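Local atomic coordinates of putative RNase YutE (Bacillus subtilis subsp. subtilis str. 168, PDB entry 1YLM), a protein that is probably an RNase and the toxin of a putative type VII toxin-antitoxin system, probably neutralised by its cognate antitoxin YutD. Residues I49-M62 with Y68-V80. Numbering follows the deposited sequence.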
# COMPACT_ATOMS: atom_id res chain seq x y z
N ILE A 49 1.20 2.74 -12.62
CA ILE A 49 1.64 2.05 -13.84
C ILE A 49 0.79 0.81 -14.08
O ILE A 49 0.32 0.58 -15.21
CB ILE A 49 3.13 1.67 -13.78
CG1 ILE A 49 4.00 2.94 -13.80
CG2 ILE A 49 3.49 0.71 -14.94
CD1 ILE A 49 5.46 2.66 -13.35
N LEU A 50 0.59 -0.00 -13.04
CA LEU A 50 -0.18 -1.25 -13.19
C LEU A 50 -1.63 -0.99 -13.56
O LEU A 50 -2.19 -1.68 -14.43
CB LEU A 50 -0.11 -2.08 -11.92
CG LEU A 50 1.29 -2.61 -11.57
CD1 LEU A 50 1.27 -3.36 -10.26
CD2 LEU A 50 1.90 -3.48 -12.71
N ASP A 51 -2.24 -0.00 -12.89
CA ASP A 51 -3.64 0.34 -13.10
C ASP A 51 -3.84 0.89 -14.51
O ASP A 51 -4.77 0.48 -15.22
CB ASP A 51 -4.13 1.35 -12.04
CG ASP A 51 -4.42 0.69 -10.68
OD1 ASP A 51 -4.56 -0.55 -10.63
OD2 ASP A 51 -4.54 1.40 -9.67
N THR A 52 -2.95 1.80 -14.91
CA THR A 52 -2.97 2.35 -16.28
C THR A 52 -2.76 1.24 -17.32
O THR A 52 -3.51 1.15 -18.32
CB THR A 52 -1.93 3.48 -16.46
OG1 THR A 52 -2.28 4.58 -15.60
CG2 THR A 52 -1.94 3.98 -17.92
N GLY A 53 -1.77 0.39 -17.09
CA GLY A 53 -1.52 -0.77 -17.96
C GLY A 53 -2.74 -1.67 -18.12
O GLY A 53 -3.12 -2.01 -19.26
N ASN A 54 -3.35 -2.06 -17.00
CA ASN A 54 -4.61 -2.83 -17.04
C ASN A 54 -5.70 -2.12 -17.83
O ASN A 54 -6.39 -2.74 -18.62
CB ASN A 54 -5.15 -3.15 -15.64
CG ASN A 54 -4.47 -4.35 -14.99
OD1 ASN A 54 -4.27 -4.37 -13.77
ND2 ASN A 54 -4.14 -5.36 -15.79
N ASP A 55 -5.88 -0.82 -17.58
CA ASP A 55 -6.93 -0.05 -18.29
C ASP A 55 -6.65 -0.01 -19.80
O ASP A 55 -7.57 -0.13 -20.62
CB ASP A 55 -7.06 1.36 -17.70
CG ASP A 55 -7.63 1.36 -16.29
OD1 ASP A 55 -8.28 0.35 -15.91
OD2 ASP A 55 -7.43 2.35 -15.56
N MSE A 56 -5.39 0.17 -20.16
CA MSE A 56 -4.95 0.13 -21.57
C MSE A 56 -5.30 -1.23 -22.22
O MSE A 56 -5.89 -1.32 -23.29
CB MSE A 56 -3.43 0.32 -21.66
CG MSE A 56 -2.90 1.70 -21.35
SE MSE A 56 -3.05 2.80 -22.79
CE MSE A 56 -4.22 3.47 -22.42
N ILE A 57 -4.90 -2.29 -21.54
CA ILE A 57 -5.07 -3.65 -22.04
C ILE A 57 -6.56 -3.98 -22.21
O ILE A 57 -6.99 -4.44 -23.28
CB ILE A 57 -4.36 -4.64 -21.07
CG1 ILE A 57 -2.84 -4.56 -21.25
CG2 ILE A 57 -4.88 -6.07 -21.25
CD1 ILE A 57 -2.05 -5.33 -20.15
N ASP A 58 -7.35 -3.69 -21.17
CA ASP A 58 -8.79 -3.93 -21.21
C ASP A 58 -9.48 -3.11 -22.30
O ASP A 58 -10.28 -3.65 -23.08
CB ASP A 58 -9.44 -3.64 -19.86
CG ASP A 58 -8.99 -4.60 -18.75
OD1 ASP A 58 -8.32 -5.63 -19.04
OD2 ASP A 58 -9.30 -4.31 -17.58
N GLY A 59 -9.17 -1.82 -22.37
CA GLY A 59 -9.79 -0.91 -23.35
C GLY A 59 -9.46 -1.23 -24.81
O GLY A 59 -10.33 -1.14 -25.69
N PHE A 60 -8.19 -1.60 -25.06
CA PHE A 60 -7.70 -1.84 -26.42
C PHE A 60 -7.65 -3.31 -26.82
O PHE A 60 -7.02 -3.63 -27.80
CB PHE A 60 -6.32 -1.20 -26.64
CG PHE A 60 -6.36 0.30 -26.75
CD1 PHE A 60 -5.90 1.09 -25.70
CD2 PHE A 60 -6.88 0.92 -27.90
CE1 PHE A 60 -5.93 2.48 -25.78
CE2 PHE A 60 -6.93 2.32 -28.00
CZ PHE A 60 -6.44 3.10 -26.94
N ILE A 61 -8.33 -4.17 -26.06
CA ILE A 61 -8.39 -5.63 -26.36
C ILE A 61 -7.00 -6.20 -26.61
O ILE A 61 -6.76 -6.87 -27.62
CB ILE A 61 -9.30 -5.98 -27.59
CG1 ILE A 61 -10.45 -4.99 -27.72
CG2 ILE A 61 -9.79 -7.45 -27.50
CD1 ILE A 61 -11.32 -5.22 -28.95
N MSE A 62 -6.09 -5.91 -25.69
CA MSE A 62 -4.76 -6.49 -25.75
C MSE A 62 -4.79 -7.85 -25.08
O MSE A 62 -5.77 -8.20 -24.41
CB MSE A 62 -3.74 -5.57 -25.06
CG MSE A 62 -3.63 -4.17 -25.67
SE MSE A 62 -2.47 -3.06 -24.78
CE MSE A 62 -2.55 -1.62 -25.81
N TYR A 68 -0.09 -9.32 -12.51
CA TYR A 68 0.34 -7.93 -12.70
C TYR A 68 1.73 -7.84 -13.35
O TYR A 68 2.03 -6.88 -14.05
CB TYR A 68 0.22 -7.09 -11.41
CG TYR A 68 1.21 -7.41 -10.32
CD1 TYR A 68 2.56 -7.04 -10.43
CD2 TYR A 68 0.79 -8.03 -9.15
CE1 TYR A 68 3.46 -7.33 -9.41
CE2 TYR A 68 1.68 -8.32 -8.13
CZ TYR A 68 3.02 -7.96 -8.26
OH TYR A 68 3.90 -8.24 -7.23
N ASP A 69 2.55 -8.88 -13.15
CA ASP A 69 3.90 -8.91 -13.70
C ASP A 69 3.97 -9.02 -15.22
O ASP A 69 5.02 -8.73 -15.81
CB ASP A 69 4.73 -10.03 -13.06
CG ASP A 69 5.42 -9.59 -11.79
OD1 ASP A 69 6.07 -8.51 -11.80
OD2 ASP A 69 5.29 -10.31 -10.78
N ASP A 70 2.87 -9.46 -15.84
CA ASP A 70 2.80 -9.64 -17.30
C ASP A 70 2.44 -8.35 -18.05
O ASP A 70 2.69 -8.22 -19.26
CB ASP A 70 1.77 -10.72 -17.63
CG ASP A 70 2.10 -12.05 -16.99
OD1 ASP A 70 3.20 -12.58 -17.28
OD2 ASP A 70 1.28 -12.56 -16.18
N ILE A 71 1.87 -7.40 -17.32
CA ILE A 71 1.38 -6.14 -17.89
C ILE A 71 2.39 -5.42 -18.80
O ILE A 71 2.04 -5.02 -19.92
CB ILE A 71 0.83 -5.21 -16.77
CG1 ILE A 71 -0.42 -5.84 -16.16
CG2 ILE A 71 0.53 -3.82 -17.31
CD1 ILE A 71 -0.90 -5.23 -14.86
N MSE A 72 3.63 -5.27 -18.34
CA MSE A 72 4.62 -4.48 -19.08
C MSE A 72 5.00 -5.14 -20.39
O MSE A 72 5.16 -4.48 -21.40
CB MSE A 72 5.88 -4.22 -18.26
CG MSE A 72 5.66 -3.34 -17.04
SE MSE A 72 4.87 -1.56 -17.42
CE MSE A 72 5.76 -1.22 -19.13
N ASP A 73 5.14 -6.46 -20.33
CA ASP A 73 5.46 -7.26 -21.50
C ASP A 73 4.41 -7.08 -22.60
O ASP A 73 4.74 -6.98 -23.77
CB ASP A 73 5.59 -8.73 -21.10
CG ASP A 73 6.87 -9.01 -20.29
OD1 ASP A 73 7.83 -8.21 -20.40
OD2 ASP A 73 6.88 -10.01 -19.54
N ILE A 74 3.15 -7.00 -22.20
CA ILE A 74 2.06 -6.78 -23.17
C ILE A 74 2.12 -5.37 -23.77
O ILE A 74 2.01 -5.21 -25.00
CB ILE A 74 0.68 -7.11 -22.53
CG1 ILE A 74 0.58 -8.63 -22.25
CG2 ILE A 74 -0.46 -6.62 -23.46
CD1 ILE A 74 -0.36 -8.97 -21.09
N LEU A 75 2.36 -4.37 -22.93
CA LEU A 75 2.55 -2.99 -23.41
C LEU A 75 3.74 -2.86 -24.36
O LEU A 75 3.71 -2.08 -25.32
CB LEU A 75 2.70 -2.02 -22.23
CG LEU A 75 1.46 -1.90 -21.33
CD1 LEU A 75 1.70 -0.93 -20.15
CD2 LEU A 75 0.23 -1.46 -22.13
N VAL A 76 4.79 -3.64 -24.11
CA VAL A 76 5.93 -3.70 -25.01
C VAL A 76 5.53 -4.34 -26.36
O VAL A 76 5.79 -3.77 -27.42
CB VAL A 76 7.13 -4.45 -24.36
CG1 VAL A 76 8.22 -4.76 -25.38
CG2 VAL A 76 7.71 -3.60 -23.22
N ASP A 77 4.89 -5.51 -26.30
CA ASP A 77 4.38 -6.21 -27.49
C ASP A 77 3.52 -5.29 -28.36
O ASP A 77 3.61 -5.32 -29.59
CB ASP A 77 3.54 -7.43 -27.10
CG ASP A 77 4.36 -8.57 -26.50
OD1 ASP A 77 5.62 -8.58 -26.64
OD2 ASP A 77 3.74 -9.46 -25.89
N GLU A 78 2.71 -4.45 -27.71
CA GLU A 78 1.76 -3.56 -28.40
C GLU A 78 2.39 -2.23 -28.78
O GLU A 78 1.72 -1.33 -29.31
CB GLU A 78 0.51 -3.36 -27.54
CG GLU A 78 -0.35 -4.58 -27.39
CD GLU A 78 -1.17 -4.92 -28.64
OE1 GLU A 78 -1.27 -4.08 -29.56
OE2 GLU A 78 -1.72 -6.04 -28.69
N LYS A 79 3.69 -2.11 -28.52
CA LYS A 79 4.48 -0.92 -28.85
C LYS A 79 3.95 0.36 -28.16
O LYS A 79 4.03 1.46 -28.72
CB LYS A 79 4.57 -0.74 -30.37
CG LYS A 79 5.70 -1.52 -31.04
CD LYS A 79 5.43 -3.00 -31.15
CE LYS A 79 6.59 -3.71 -31.85
NZ LYS A 79 6.76 -5.12 -31.38
N VAL A 80 3.41 0.19 -26.96
CA VAL A 80 3.06 1.33 -26.12
C VAL A 80 4.34 1.97 -25.56
O VAL A 80 4.48 3.19 -25.58
CB VAL A 80 2.08 0.94 -24.98
CG1 VAL A 80 1.69 2.17 -24.18
CG2 VAL A 80 0.84 0.25 -25.54
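A knob-into-hole joins the end of helix 32-59 to the short helix 71-77 in the all-helical HepT fold: the side chain of I71 sits among L50, G53, N54 and I57. With CG1 beside the backbone N (chi1 -67°), I71 CG2 is anti to it and lies 3.7 Å from G53 CA, while I71 CD1 reaches the amide of N54, 3.4 Å from ND2, and also meets L50 CD2. G53 has no side chain to hold the helices apart, and the axes of 49-59 and 71-77 approach to 9.8 Å at a crossing angle of 51°. L75 CD1 packs on the same glycine, 3.9 Å from G53 CA. Toward the start of 68-80, L50 CD1 lies obliquely against the ring of Y68, 3.9 Å from Y68 CD1; Y68 also makes a cation-pi contact with R96, the active-site arginine by similarity, which places this end of the buried interface beside the probable RNase centre. At the far end, beyond helix 32-59, M62 (selenomethionine) extends its chain across the Schellman turn that ends helix 71-77. M62 SE lies 3.7 Å from E78 CG, and M62 CE 3.9 Å from V80 CG2. I74 CG2 fills the corner between M62 CB and I57 CG1, 3.8 Å from the latter.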